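Long-range contacts in Bd3459 (Bdellovibrio bacteriovorus, PDB 5CEC), which is a predatory endopeptidase of the S13 family, probably acting on peptidoglycan as a serine-type D-Ala-D-Ala peptidase, and is bound here by the immunity protein Bd3460: residues M38-M44 / A381-D387; R89-H95 / T231-S237; L244-N249 / S329-V334. The protein carries 1 engineered substitution. One frame throughout, in Å; residues are numbered along the deposited sequence. Where two conformers were deposited one is given.

Contact 1. Residues M38-M44 / A381-D387. Engineered in segment 38-44: Met-38 (natural residue Lys).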
loop_
_atom_site.group_PDB
_atom_site.type_symbol
_atom_site.label_atom_id
_atom_site.label_comp_id
_atom_site.label_asym_id
_atom_site.label_seq_id
_atom_site.Cartn_x
_atom_site.Cartn_y
_atom_site.Cartn_z
ATOM N N MET A 38 -12.960 18.842 5.003
ATOM C CA MET A 38 -12.051 20.008 4.895
ATOM C C MET A 38 -10.676 19.505 5.160
ATOM O O MET A 38 -10.497 18.659 6.030
ATOM C CB MET A 38 -12.371 21.087 5.939
ATOM C CG MET A 38 -11.419 22.281 5.858
ATOM S SD MET A 38 -11.803 23.641 6.935
ATOM C CE MET A 38 -12.981 24.585 5.946
ATOM N N VAL A 39 -9.724 20.029 4.426
ATOM C CA VAL A 39 -8.358 19.584 4.583
ATOM C C VAL A 39 -7.544 20.654 5.288
ATOM O O VAL A 39 -7.579 21.812 4.881
ATOM C CB VAL A 39 -7.753 19.250 3.215
ATOM C CG1 VAL A 39 -6.276 18.924 3.305
ATOM C CG2 VAL A 39 -8.575 18.120 2.590
ATOM N N TYR A 40 -6.841 20.255 6.352
ATOM C CA TYR A 40 -5.809 21.104 6.955
ATOM C C TYR A 40 -4.816 20.239 7.671
ATOM O O TYR A 40 -5.075 19.075 7.929
ATOM C CB TYR A 40 -6.352 22.178 7.898
ATOM C CG TYR A 40 -7.362 21.696 8.868
ATOM C CD1 TYR A 40 -6.997 21.001 10.057
ATOM C CD2 TYR A 40 -8.696 21.928 8.629
ATOM C CE1 TYR A 40 -7.998 20.566 10.948
ATOM C CE2 TYR A 40 -9.654 21.493 9.499
ATOM C CZ TYR A 40 -9.319 20.813 10.639
ATOM O OH TYR A 40 -10.329 20.382 11.462
ATOM N N LEU A 41 -3.661 20.821 7.965
ATOM C CA LEU A 41 -2.597 20.133 8.662
ATOM C C LEU A 41 -2.946 19.914 10.129
ATOM O O LEU A 41 -3.381 20.822 10.810
ATOM C CB LEU A 41 -1.316 20.938 8.550
ATOM C CG LEU A 41 -0.068 20.300 9.152
ATOM C CD1 LEU A 41 0.350 18.996 8.467
ATOM C CD2 LEU A 41 1.060 21.317 9.108
ATOM N N ASN A 42 -2.742 18.688 10.612
ATOM C CA ASN A 42 -2.725 18.426 12.056
ATOM C C ASN A 42 -1.325 18.716 12.580
ATOM O O ASN A 42 -1.153 19.561 13.443
ATOM C CB ASN A 42 -3.132 16.986 12.363
ATOM C CG ASN A 42 -4.619 16.761 12.277
ATOM O OD1 ASN A 42 -5.397 17.691 12.489
ATOM N ND2 ASN A 42 -5.030 15.517 11.944
ATOM N N SER A 43 -0.321 18.022 12.048
ATOM C CA SER A 43 1.070 18.295 12.407
ATOM C C SER A 43 2.046 17.761 11.390
ATOM O O SER A 43 1.808 16.721 10.802
ATOM C CB SER A 43 1.402 17.692 13.784
ATOM O OG SER A 43 2.681 18.057 14.243
ATOM N N MET A 44 3.175 18.465 11.241
ATOM C CA MET A 44 4.334 17.974 10.502
ATOM C C MET A 44 5.564 18.171 11.333
ATOM O O MET A 44 5.762 19.213 11.971
ATOM C CB MET A 44 4.499 18.699 9.153
ATOM C CG MET A 44 5.701 18.242 8.355
ATOM S SD MET A 44 5.724 18.944 6.698
ATOM C CE MET A 44 7.168 18.138 6.018
ATOM N N ALA A 381 7.357 13.219 9.125
ATOM C CA ALA A 381 5.980 12.731 9.226
ATOM C C ALA A 381 5.027 13.879 9.013
ATOM O O ALA A 381 5.247 14.988 9.528
ATOM C CB ALA A 381 5.702 12.025 10.526
ATOM N N VAL A 382 3.995 13.619 8.208
ATOM C CA VAL A 382 2.953 14.619 7.922
ATOM C C VAL A 382 1.600 14.011 8.239
ATOM O O VAL A 382 1.251 12.964 7.679
ATOM C CB VAL A 382 2.950 15.075 6.438
ATOM C CG1 VAL A 382 2.019 16.259 6.243
ATOM C CG2 VAL A 382 4.348 15.401 5.945
ATOM N N LEU A 383 0.875 14.666 9.153
ATOM C CA LEU A 383 -0.418 14.187 9.618
ATOM C C LEU A 383 -1.441 15.233 9.202
ATOM O O LEU A 383 -1.453 16.327 9.753
ATOM C CB LEU A 383 -0.430 13.965 11.125
ATOM C CG LEU A 383 0.697 13.084 11.668
ATOM C CD1 LEU A 383 0.605 13.009 13.185
ATOM C CD2 LEU A 383 0.690 11.705 11.077
ATOM N N MET A 384 -2.270 14.924 8.194
ATOM C CA MET A 384 -3.336 15.839 7.742
ATOM C C MET A 384 -4.652 15.389 8.298
ATOM O O MET A 384 -4.894 14.206 8.486
ATOM C CB MET A 384 -3.471 15.876 6.231
ATOM C CG MET A 384 -2.225 16.242 5.458
ATOM S SD MET A 384 -1.684 17.947 5.682
ATOM C CE MET A 384 -3.045 18.845 4.981
ATOM N N HIS A 385 -5.499 16.386 8.495
ATOM C CA HIS A 385 -6.903 16.205 8.753
ATOM C C HIS A 385 -7.710 16.228 7.444
ATOM O O HIS A 385 -7.464 17.050 6.578
ATOM C CB HIS A 385 -7.400 17.338 9.655
ATOM C CG HIS A 385 -8.863 17.354 9.748
ATOM N ND1 HIS A 385 -9.546 16.487 10.562
ATOM C CD2 HIS A 385 -9.790 17.995 8.992
ATOM C CE1 HIS A 385 -10.848 16.618 10.321
ATOM N NE2 HIS A 385 -11.008 17.520 9.376
ATOM N N THR A 386 -8.661 15.297 7.329
ATOM C CA THR A 386 -9.645 15.251 6.251
ATOM C C THR A 386 -11.017 15.022 6.829
ATOM O O THR A 386 -11.143 14.622 7.997
ATOM C CB THR A 386 -9.334 14.125 5.234
ATOM O OG1 THR A 386 -9.218 12.859 5.881
ATOM C CG2 THR A 386 -7.999 14.364 4.528
ATOM N N ASP A 387 -12.046 15.223 6.003
ATOM C CA ASP A 387 -13.425 14.807 6.355
ATOM C C ASP A 387 -13.989 14.034 5.156
ATOM O O ASP A 387 -14.885 14.481 4.429
ATOM C CB ASP A 387 -14.321 15.990 6.734
ATOM C CG ASP A 387 -13.780 16.810 7.916
ATOM O OD1 ASP A 387 -13.966 16.410 9.082
ATOM O OD2 ASP A 387 -13.185 17.896 7.672
HETATM O O HOH W 1 -3.757 12.980 11.081
HETATM O O HOH W 2 -7.842 14.596 11.852
#
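The ring of Tyr-40 lies over the imidazole of His-385 in an offset stack, centroids 4.4 Å apart and planes at 16°, and marks one end of an antiparallel strand pair interrupted by a classic beta bulge. The pair joins the first strand of the chain, 40-48, to strand 376-385 in the antiparallel sheet of the penicillin-binding fold. Tyr-40 and His-385 also form a hydrogen-bonded pair through their backbones: His-385 N donates to Tyr-40 O at 2.8 Å, and Tyr-40 N to His-385 O at a longer 3.3 Å. The bulge follows. Asn-42 N and Ser-43 N both donate to Leu-383 O, at 2.8 and 3.1 Å, which shifts the register by one; Leu-383 N returns a bond to Ser-43 O at 2.8 Å. Here the chain turns a corner at Asn-42 yet keeps Leu-383 as partner. Asn-42 ND2 donates to two waters, one donating in turn to Met-384 O, the other hydrogen-bonded to His-385 ND1. Val-39 and Met-384 both pack on helix 394-411, with Met-384 CE 3.6 Å from Val-39 CG1; Met-384 SD lies 3.6 Å from Leu-41 CD1. Ser-43 OG bonds to Asp-59, and Ser-43 and Leu-383 pack on Cys-307, whose disulfide to Cys-45 ties this strand covalently to helix 307-322. At the first modelled residue, the engineered Met-38, the backbone N donates to Asp-387 OD2 at 2.8 Å and hydrogen-bonds to Asp-394; Asp-387 also forms a salt bridge with Lys-363, and its OD2 accepts from His-385 NE2 at 2.8 Å.

Contact 2. Residues R89-H95 / T231-S237. With SO4 (sulfate ion), chain G.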
loop_
_atom_site.group_PDB
_atom_site.type_symbol
_atom_site.label_atom_id
_atom_site.label_comp_id
_atom_site.label_asym_id
_atom_site.label_seq_id
_atom_site.Cartn_x
_atom_site.Cartn_y
_atom_site.Cartn_z
ATOM N N ARG A 89 12.693 -16.083 9.545
ATOM C CA ARG A 89 11.770 -16.796 8.676
ATOM C C ARG A 89 10.758 -17.595 9.493
ATOM O O ARG A 89 11.091 -18.160 10.528
ATOM C CB ARG A 89 12.547 -17.718 7.744
ATOM C CG ARG A 89 13.415 -16.980 6.749
ATOM C CD ARG A 89 14.386 -17.898 6.055
ATOM N NE ARG A 89 15.237 -17.212 5.100
ATOM C CZ ARG A 89 15.023 -17.135 3.789
ATOM N NH1 ARG A 89 13.907 -17.591 3.235
ATOM N NH2 ARG A 89 15.912 -16.511 3.027
ATOM N N PHE A 90 9.510 -17.596 9.021
ATOM C CA PHE A 90 8.453 -18.374 9.612
ATOM C C PHE A 90 8.624 -19.786 9.085
ATOM O O PHE A 90 8.543 -20.018 7.877
ATOM C CB PHE A 90 7.104 -17.786 9.199
ATOM C CG PHE A 90 6.864 -16.425 9.810
ATOM C CD1 PHE A 90 7.314 -15.262 9.199
ATOM C CD2 PHE A 90 6.214 -16.316 11.030
ATOM C CE1 PHE A 90 7.134 -14.019 9.799
ATOM C CE2 PHE A 90 6.040 -15.073 11.643
ATOM C CZ PHE A 90 6.485 -13.924 11.015
ATOM N N LYS A 91 8.842 -20.722 10.003
ATOM C CA LYS A 91 9.241 -22.108 9.642
ATOM C C LYS A 91 8.039 -23.027 9.802
ATOM O O LYS A 91 7.827 -23.613 10.878
ATOM C CB LYS A 91 10.431 -22.541 10.495
ATOM C CG LYS A 91 11.624 -21.633 10.313
ATOM C CD LYS A 91 12.730 -21.967 11.302
ATOM C CE LYS A 91 13.668 -20.791 11.518
ATOM N NZ LYS A 91 12.983 -19.546 12.014
ATOM N N THR A 92 7.219 -23.120 8.753
ATOM C CA THR A 92 6.054 -24.018 8.761
ATOM C C THR A 92 6.598 -25.438 8.587
ATOM O O THR A 92 7.441 -25.682 7.718
ATOM C CB THR A 92 5.092 -23.654 7.618
ATOM O OG1 THR A 92 4.683 -22.292 7.776
ATOM C CG2 THR A 92 3.865 -24.541 7.615
ATOM N N LYS A 93 6.165 -26.355 9.455
ATOM C CA LYS A 93 6.646 -27.724 9.418
ATOM C C LYS A 93 5.558 -28.665 8.925
ATOM O O LYS A 93 4.387 -28.536 9.272
ATOM C CB LYS A 93 7.150 -28.125 10.805
ATOM C CG LYS A 93 8.379 -27.342 11.222
ATOM C CD LYS A 93 8.815 -27.703 12.639
ATOM C CE LYS A 93 10.246 -27.237 12.892
ATOM N NZ LYS A 93 10.779 -27.743 14.183
ATOM N N LEU A 94 5.935 -29.567 8.039
ATOM C CA LEU A 94 5.040 -30.598 7.555
ATOM C C LEU A 94 5.593 -31.918 8.082
ATOM O O LEU A 94 6.740 -32.278 7.825
ATOM C CB LEU A 94 5.017 -30.600 6.041
ATOM C CG LEU A 94 3.989 -29.683 5.370
ATOM C CD1 LEU A 94 4.319 -28.240 5.597
ATOM C CD2 LEU A 94 3.944 -30.023 3.889
ATOM N N HIS A 95 4.755 -32.656 8.765
ATOM C CA HIS A 95 5.090 -33.972 9.281
ATOM C C HIS A 95 4.487 -34.984 8.331
ATOM O O HIS A 95 3.274 -35.066 8.244
ATOM C CB HIS A 95 4.539 -34.105 10.693
ATOM C CG HIS A 95 5.103 -33.098 11.638
ATOM N ND1 HIS A 95 6.228 -33.363 12.381
ATOM C CD2 HIS A 95 4.744 -31.823 11.936
ATOM C CE1 HIS A 95 6.517 -32.316 13.131
ATOM N NE2 HIS A 95 5.636 -31.364 12.878
ATOM N N THR A 231 8.510 -38.000 8.641
ATOM C CA THR A 231 9.660 -37.153 8.390
ATOM C C THR A 231 9.182 -35.696 8.517
ATOM O O THR A 231 8.163 -35.342 7.964
ATOM C CB THR A 231 10.236 -37.331 6.964
ATOM O OG1 THR A 231 10.609 -38.697 6.717
ATOM C CG2 THR A 231 11.447 -36.441 6.776
ATOM N N THR A 232 9.945 -34.866 9.221
ATOM C CA THR A 232 9.645 -33.451 9.359
ATOM C C THR A 232 10.339 -32.691 8.261
ATOM O O THR A 232 11.555 -32.711 8.138
ATOM C CB THR A 232 10.092 -32.909 10.721
ATOM O OG1 THR A 232 9.491 -33.702 11.746
ATOM C CG2 THR A 232 9.678 -31.446 10.898
ATOM N N MET A 233 9.539 -32.024 7.453
ATOM C CA MET A 233 9.990 -31.179 6.385
ATOM C C MET A 233 9.669 -29.737 6.800
ATOM O O MET A 233 8.680 -29.492 7.516
ATOM C CB MET A 233 9.275 -31.577 5.086
ATOM C CG MET A 233 9.438 -33.051 4.710
ATOM S SD MET A 233 11.140 -33.491 4.366
ATOM C CE MET A 233 11.357 -32.648 2.798
ATOM N N VAL A 234 10.507 -28.792 6.387
ATOM C CA VAL A 234 10.284 -27.385 6.704
ATOM C C VAL A 234 10.111 -26.591 5.422
ATOM O O VAL A 234 10.843 -26.777 4.438
ATOM C CB VAL A 234 11.372 -26.769 7.627
ATOM C CG1 VAL A 234 12.723 -26.659 6.937
ATOM C CG2 VAL A 234 10.929 -25.404 8.134
ATOM N N LEU A 235 9.108 -25.717 5.450
ATOM C CA LEU A 235 8.831 -24.762 4.389
ATOM C C LEU A 235 9.021 -23.379 5.000
ATOM O O LEU A 235 8.133 -22.850 5.675
ATOM C CB LEU A 235 7.387 -24.916 3.895
ATOM C CG LEU A 235 6.996 -24.015 2.713
ATOM C CD1 LEU A 235 7.456 -24.637 1.403
ATOM C CD2 LEU A 235 5.491 -23.756 2.718
ATOM N N MET A 236 10.172 -22.773 4.770
ATOM C CA MET A 236 10.452 -21.470 5.353
ATOM C C MET A 236 9.860 -20.362 4.502
ATOM O O MET A 236 9.943 -20.386 3.277
ATOM C CB MET A 236 11.934 -21.232 5.494
ATOM C CG MET A 236 12.618 -22.240 6.375
ATOM S SD MET A 236 14.175 -21.639 7.027
ATOM C CE MET A 236 15.154 -21.645 5.533
ATOM N N SER A 237 9.256 -19.376 5.157
ATOM C CA SER A 237 8.876 -18.160 4.458
ATOM C C SER A 237 10.089 -17.430 3.931
ATOM O O SER A 237 11.227 -17.686 4.358
ATOM C CB SER A 237 8.099 -17.208 5.367
ATOM O OG SER A 237 8.943 -16.603 6.329
HETATM S S SO4 G . 10.123 -32.290 15.229
HETATM O O1 SO4 G . 11.334 -31.614 15.736
HETATM O O2 SO4 G . 9.243 -31.291 14.566
HETATM O O3 SO4 G . 9.389 -32.916 16.363
HETATM O O4 SO4 G . 10.582 -33.312 14.260
HETATM O O HOH W 3 5.946 -20.727 6.112
HETATM O O HOH W 4 7.546 -35.608 11.531
#
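A regular antiparallel ladder, without a bulge, joins strands 91-98 and 231-236 inside the mixed sheet of the chain, and it illustrates how alternation along a strand sorts side chains between two faces. Thr-92 with Leu-235 and Leu-94 with Met-233 are the hydrogen-bonded pairs. Leu-235 N reaches Thr-92 O at 2.8 Å, with Thr-92 N to Leu-235 O longer at 3.2 Å; Leu-94 N to Met-233 O and Met-233 N to Leu-94 O are both 2.8 Å. These four side chains share one, largely apolar face. The other carries Lys-91, Lys-93, His-95, Thr-232, Val-234 and Met-236. There Thr-232 OG1 donates to O4 of a sulfate, probably from the crystallisation liquor, at 2.8 Å, and a water links Thr-232 OG1 to His-95 ND1, while His-95 NE2 is hydrogen-bonded to Glu-109. Ser-237 closes the other end: Ser-237 N donates to Phe-90 O, Phe-90 N to Ser-237 OG, and Arg-89 NH1 to Ser-237 O, each at 2.9 Å, while Arg-89 also forms a salt bridge with Asp-430. Strand 104-109 flanks 91-98 and the short C-terminal strand 436-437 flanks 231-236; helix 118-130 covers the apolar face, with Leu-124 and Leu-128 against Leu-94 and Met-120 and Phe-123 against Leu-235, and Phe-90 packs on the start of helix 240-250.

Contact 3. Residues L244-N249 / S329-V334. With SO4 (sulfate ion), chain D.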
loop_
_atom_site.group_PDB
_atom_site.type_symbol
_atom_site.label_atom_id
_atom_site.label_comp_id
_atom_site.label_asym_id
_atom_site.label_seq_id
_atom_site.Cartn_x
_atom_site.Cartn_y
_atom_site.Cartn_z
ATOM N N LEU A 244 7.630 -7.691 5.223
ATOM C CA LEU A 244 7.407 -6.282 5.572
ATOM C C LEU A 244 7.395 -5.372 4.345
ATOM O O LEU A 244 6.529 -4.509 4.206
ATOM C CB LEU A 244 8.451 -5.794 6.585
ATOM C CG LEU A 244 8.367 -6.472 7.947
ATOM C CD1 LEU A 244 9.619 -6.183 8.739
ATOM C CD2 LEU A 244 7.153 -6.066 8.754
ATOM N N LYS A 245 8.339 -5.608 3.427
ATOM C CA LYS A 245 8.368 -4.847 2.174
ATOM C C LYS A 245 7.043 -5.001 1.419
ATOM O O LYS A 245 6.469 -4.004 0.954
ATOM C CB LYS A 245 9.527 -5.304 1.287
ATOM C CG LYS A 245 9.714 -4.518 0.007
ATOM C CD LYS A 245 10.416 -3.206 0.201
ATOM C CE LYS A 245 10.426 -2.404 -1.096
ATOM N NZ LYS A 245 11.211 -1.143 -1.017
ATOM N N ARG A 246 6.570 -6.245 1.287
ATOM C CA ARG A 246 5.283 -6.475 0.606
ATOM C C ARG A 246 4.164 -5.712 1.339
ATOM O O ARG A 246 3.364 -5.004 0.717
ATOM C CB ARG A 246 4.976 -7.949 0.549
ATOM C CG ARG A 246 3.707 -8.304 -0.189
ATOM C CD ARG A 246 3.713 -7.858 -1.638
ATOM N NE ARG A 246 2.689 -8.551 -2.413
ATOM C CZ ARG A 246 2.281 -8.180 -3.620
ATOM N NH1 ARG A 246 2.676 -7.040 -4.187
ATOM N NH2 ARG A 246 1.420 -8.951 -4.241
ATOM N N MET A 247 4.144 -5.844 2.673
ATOM C CA MET A 247 3.104 -5.175 3.473
ATOM C C MET A 247 3.105 -3.670 3.250
ATOM O O MET A 247 2.043 -3.051 3.091
ATOM C CB MET A 247 3.343 -5.486 4.936
ATOM C CG MET A 247 2.386 -4.770 5.867
ATOM S SD MET A 247 2.766 -5.040 7.622
ATOM C CE MET A 247 4.215 -4.051 7.826
ATOM N N ASN A 248 4.290 -3.072 3.319
ATOM C CA ASN A 248 4.416 -1.624 3.239
ATOM C C ASN A 248 4.347 -1.087 1.806
ATOM O O ASN A 248 4.133 0.107 1.616
ATOM C CB ASN A 248 5.666 -1.152 3.971
ATOM C CG ASN A 248 5.532 -1.291 5.459
ATOM O OD1 ASN A 248 4.427 -1.108 6.000
ATOM N ND2 ASN A 248 6.629 -1.638 6.133
ATOM N N ASN A 249 4.484 -1.963 0.803
ATOM C CA ASN A 249 4.246 -1.552 -0.584
ATOM C C ASN A 249 2.726 -1.463 -0.825
ATOM O O ASN A 249 2.242 -0.452 -1.374
ATOM C CB ASN A 249 4.822 -2.563 -1.590
ATOM C CG ASN A 249 6.289 -2.369 -1.900
ATOM O OD1 ASN A 249 6.912 -1.400 -1.506
ATOM N ND2 ASN A 249 6.851 -3.340 -2.626
ATOM N N SER A 329 14.625 1.328 2.907
ATOM C CA SER A 329 14.144 0.804 1.614
ATOM C C SER A 329 14.078 -0.731 1.531
ATOM O O SER A 329 13.523 -1.255 0.590
ATOM C CB SER A 329 15.017 1.315 0.483
ATOM O OG SER A 329 16.341 0.837 0.646
ATOM N N ASP A 330 14.663 -1.430 2.508
ATOM C CA ASP A 330 14.489 -2.868 2.595
ATOM C C ASP A 330 13.167 -3.315 3.181
ATOM O O ASP A 330 12.805 -4.459 3.075
ATOM C CB ASP A 330 15.679 -3.512 3.297
ATOM C CG ASP A 330 16.963 -3.309 2.524
ATOM O OD1 ASP A 330 17.001 -3.698 1.347
ATOM O OD2 ASP A 330 17.921 -2.758 3.075
ATOM N N VAL A 331 12.445 -2.389 3.812
ATOM C CA VAL A 331 11.151 -2.711 4.398
ATOM C C VAL A 331 10.017 -1.730 4.075
ATOM O O VAL A 331 8.875 -2.019 4.404
ATOM C CB VAL A 331 11.230 -2.894 5.931
ATOM C CG1 VAL A 331 12.214 -4.009 6.293
ATOM C CG2 VAL A 331 11.574 -1.596 6.638
ATOM N N MET A 332 10.328 -0.616 3.435
ATOM C CA MET A 332 9.356 0.435 3.102
ATOM C C MET A 332 9.541 0.865 1.665
ATOM O O MET A 332 10.598 0.631 1.060
ATOM C CB MET A 332 9.519 1.683 3.976
ATOM C CG MET A 332 9.022 1.493 5.382
ATOM S SD MET A 332 9.522 2.806 6.509
ATOM C CE MET A 332 8.606 4.147 5.776
ATOM N N ALA A 333 8.461 1.389 1.078
ATOM C CA ALA A 333 8.403 1.659 -0.356
ATOM C C ALA A 333 9.204 2.901 -0.722
ATOM O O ALA A 333 9.254 3.871 0.034
ATOM C CB ALA A 333 6.967 1.850 -0.767
ATOM N N VAL A 334 9.770 2.886 -1.917
ATOM C CA VAL A 334 10.571 3.974 -2.466
ATOM C C VAL A 334 9.776 4.670 -3.572
ATOM O O VAL A 334 9.324 4.042 -4.559
ATOM C CB VAL A 334 11.924 3.477 -2.998
ATOM C CG1 VAL A 334 12.731 4.635 -3.549
ATOM C CG2 VAL A 334 12.689 2.781 -1.883
HETATM S S SO4 D . 0.736 -7.205 -7.499
HETATM O O1 SO4 D . 0.672 -6.993 -8.964
HETATM O O2 SO4 D . 1.685 -6.242 -6.886
HETATM O O3 SO4 D . 1.079 -8.600 -7.138
HETATM O O4 SO4 D . -0.602 -6.863 -6.936
HETATM O O HOH W 5 6.086 1.961 2.594
#
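Lys-245 shows how a buried charge is paid for. Its NZ donates to Ser-329 O and Met-332 O, both at 2.8 Å, so one ammonium serves two backbone carbonyls; Asp-338 forms a salt bridge with it, and Tyr-421 OH is a further hydrogen-bond partner. Three residues on, Asn-248 ND2 donates to Val-331 O at 2.9 Å and bonds to Thr-77 OG1, while a water donates to Asn-248 O and accepts from Ala-333 N, each at 2.9 Å. Arg-246 points away: its NH1 and NH2 donate to O2 (3.0 Å) and O3 (2.9 Å) of a sulfate, probably from the crystallisation liquor, and NE forms a salt bridge with Glu-152. Leu-244 CB meets Val-331 CB at 4.1 Å. Asn-248 touches Lys-73 and Lys-357, which fit the SxxK and K(T/S)G-type patterns of penicillin-binding enzymes, consistent with a place beside the active site. Helix 240-250 packs on helix 72-84 through Leu-244 and helix 253-262 through Met-247; Ala-333 is backbone-bonded to Ala-356 of strand 354-361.

The three contacts show chemistry following location. Contacts 1 and 2 are strand pairs in different sheets, on opposite sides of the chain's centre with centres about 45 Å apart; both are partly buried and rely on repeated backbone hydrogen bonds, but contact 1 absorbs a bulge whereas contact 2 keeps register. Contact 3, whose centre is about 8 Å from that of the chain, is buried and joins a helix to a loop that runs into edge strand 333-334, using side-chain donors to satisfy backbone carbonyls. It reaches the same sheet as contact 1 through that strand and is linked along the chain to contact 2, because helix 240-250 follows strand 231-236. Contact 1 encloses both others in sequence.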